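Local coordinates for protein transcriptional regulator PA3341 (Pseudomonas aeruginosa, PDB 2FBH) that probably binds DNA and regulates transcription as a member of the MarR family, with zinc ions bound in the crystal, at residues 40-45 and 70-75. Numbering follows the deposited sequence. Where two conformers were deposited one is given.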
loop_
_atom_site.group_PDB
_atom_site.type_symbol
_atom_site.label_atom_id
_atom_site.label_comp_id
_atom_site.label_asym_id
_atom_site.label_seq_id
_atom_site.Cartn_x
_atom_site.Cartn_y
_atom_site.Cartn_z
ATOM N N TRP A 40 -4.563 -5.319 13.007
ATOM C CA TRP A 40 -4.728 -6.732 12.670
ATOM C C TRP A 40 -3.561 -7.270 11.801
ATOM O O TRP A 40 -3.258 -8.481 11.841
ATOM C CB TRP A 40 -6.056 -6.989 11.972
ATOM C CG TRP A 40 -6.336 -6.202 10.664
ATOM C CD1 TRP A 40 -7.179 -5.107 10.528
ATOM C CD2 TRP A 40 -5.842 -6.485 9.344
ATOM N NE1 TRP A 40 -7.190 -4.690 9.214
ATOM C CE2 TRP A 40 -6.381 -5.506 8.471
ATOM C CE3 TRP A 40 -5.000 -7.470 8.811
ATOM C CZ2 TRP A 40 -6.118 -5.496 7.073
ATOM C CZ3 TRP A 40 -4.720 -7.442 7.412
ATOM C CH2 TRP A 40 -5.279 -6.498 6.582
ATOM N N LEU A 41 -2.929 -6.365 11.066
ATOM C CA LEU A 41 -1.813 -6.674 10.149
ATOM C C LEU A 41 -0.472 -6.897 10.892
ATOM O O LEU A 41 0.362 -7.665 10.465
ATOM C CB LEU A 41 -1.696 -5.556 9.123
ATOM C CG LEU A 41 -1.119 -5.788 7.726
ATOM C CD1 LEU A 41 0.330 -5.386 7.698
ATOM C CD2 LEU A 41 -1.291 -7.235 7.242
ATOM N N VAL A 42 -0.311 -6.217 12.025
ATOM C CA VAL A 42 0.725 -6.530 12.991
ATOM C C VAL A 42 0.529 -7.946 13.568
ATOM O O VAL A 42 1.464 -8.724 13.529
ATOM C CB VAL A 42 0.800 -5.412 14.097
ATOM C CG1 VAL A 42 1.767 -5.814 15.204
ATOM C CG2 VAL A 42 1.249 -4.039 13.449
ATOM N N LEU A 43 -0.690 -8.281 14.077
ATOM C CA LEU A 43 -1.051 -9.603 14.561
ATOM C C LEU A 43 -0.801 -10.651 13.505
ATOM O O LEU A 43 -0.222 -11.695 13.764
ATOM C CB LEU A 43 -2.532 -9.643 14.908
ATOM C CG LEU A 43 -2.876 -8.900 16.199
ATOM C CD1 LEU A 43 -4.349 -9.169 16.533
ATOM C CD2 LEU A 43 -1.956 -9.388 17.454
ATOM N N LEU A 44 -1.207 -10.334 12.273
ATOM C CA LEU A 44 -1.087 -11.356 11.228
ATOM C C LEU A 44 0.389 -11.646 11.024
ATOM O O LEU A 44 0.772 -12.808 10.960
ATOM C CB LEU A 44 -1.700 -10.846 9.949
ATOM C CG LEU A 44 -2.596 -11.792 9.231
ATOM C CD1 LEU A 44 -2.653 -11.326 7.791
ATOM C CD2 LEU A 44 -2.199 -13.266 9.419
ATOM N N HIS A 45 1.225 -10.606 10.976
ATOM C CA HIS A 45 2.640 -10.805 10.762
ATOM C C HIS A 45 3.344 -11.501 11.937
ATOM O O HIS A 45 4.242 -12.334 11.744
ATOM C CB HIS A 45 3.280 -9.493 10.396
ATOM C CG HIS A 45 2.957 -9.053 8.986
ATOM N ND1 HIS A 45 3.931 -8.831 8.030
ATOM C CD2 HIS A 45 1.769 -8.851 8.360
ATOM C CE1 HIS A 45 3.359 -8.448 6.895
ATOM N NE2 HIS A 45 2.047 -8.454 7.069
ATOM N N ALA A 70 4.801 1.863 17.290
ATOM C CA ALA A 70 4.754 1.947 18.763
ATOM C C ALA A 70 3.319 2.177 19.246
ATOM O O ALA A 70 2.916 1.545 20.202
ATOM C CB ALA A 70 5.653 3.026 19.310
ATOM N N ARG A 71 2.595 3.078 18.574
ATOM C CA ARG A 71 1.158 3.315 18.859
ATOM C C ARG A 71 0.283 2.109 18.624
ATOM O O ARG A 71 -0.562 1.819 19.463
ATOM C CB ARG A 71 0.606 4.476 18.044
ATOM C CG ARG A 71 1.349 5.773 18.240
ATOM C CD ARG A 71 0.828 6.541 19.432
ATOM N NE ARG A 71 1.375 7.896 19.528
ATOM C CZ ARG A 71 0.740 9.023 19.196
ATOM N NH1 ARG A 71 -0.508 8.995 18.673
ATOM N NH2 ARG A 71 1.358 10.186 19.396
ATOM N N LEU A 72 0.432 1.440 17.454
ATOM C CA LEU A 72 -0.254 0.203 17.148
ATOM C C LEU A 72 -0.008 -0.823 18.217
ATOM O O LEU A 72 -0.956 -1.430 18.692
ATOM C CB LEU A 72 0.204 -0.365 15.770
ATOM C CG LEU A 72 -0.101 0.588 14.635
ATOM C CD1 LEU A 72 0.435 -0.047 13.336
ATOM C CD2 LEU A 72 -1.636 0.904 14.548
ATOM N N LEU A 73 1.265 -0.942 18.629
ATOM C CA LEU A 73 1.622 -1.946 19.628
ATOM C C LEU A 73 0.955 -1.584 20.990
ATOM O O LEU A 73 0.530 -2.495 21.682
ATOM C CB LEU A 73 3.138 -2.075 19.778
ATOM C CG LEU A 73 3.833 -2.806 18.610
ATOM C CD1 LEU A 73 5.304 -2.641 18.758
ATOM C CD2 LEU A 73 3.445 -4.316 18.564
ATOM N N ASP A 74 0.919 -0.292 21.355
ATOM C CA ASP A 74 0.269 0.117 22.650
ATOM C C ASP A 74 -1.187 -0.381 22.658
ATOM O O ASP A 74 -1.690 -0.928 23.639
ATOM C CB ASP A 74 0.172 1.641 22.813
ATOM C CG ASP A 74 1.522 2.321 23.141
ATOM O OD1 ASP A 74 2.462 1.630 23.572
ATOM O OD2 ASP A 74 1.605 3.559 22.894
ATOM N N GLY A 75 -1.858 -0.198 21.526
ATOM C CA GLY A 75 -3.194 -0.709 21.353
ATOM C C GLY A 75 -3.314 -2.199 21.567
ATOM O O GLY A 75 -4.144 -2.636 22.340
#
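Val-42 carries the whole first side of this contact, its two methyl groups dividing between Leu-72 and Leu-73 on the facing helix. Val-42 CG1 stands anti to the backbone N (chi1 173°) and meets CD2 of Leu-73 at 4.0 Å. The other branch is thereby set anti to the carbonyl carbon, where Val-42 CG2 lies 4.1 Å from CD1 of Leu-72. The valine side chain crosses that of Leu-73 at about a right angle and that of Leu-72 more obliquely. Leu-72 points from its backbone toward helix 39-48, whereas Leu-73 leaves its helix to one side and reaches in through CD2; its CD1 continues the extended chain (chi2 170°), and CD2 is the branch turned off it. The closest CA pair across the contact, CA of Val-42 and CA of Leu-72, is 8.0 Å apart.

Helix 66-78 corresponds to the recognition helix of the winged helix-turn-helix in the MarR family. Leu-69 and Leu-76 of the same helix also touch Val-42, as do Leu-58 and Val-62 from helix 55-62, while Leu-72 rests on Gln-37 and Ala-38. Two helices, 55-62 and 66-78, thus pack on one buried valine of helix 39-48. With no hydrogen bond or charge pair between the two segments, their direct contact rests on dispersion and the burial of apolar surface, about 106 Å² in all.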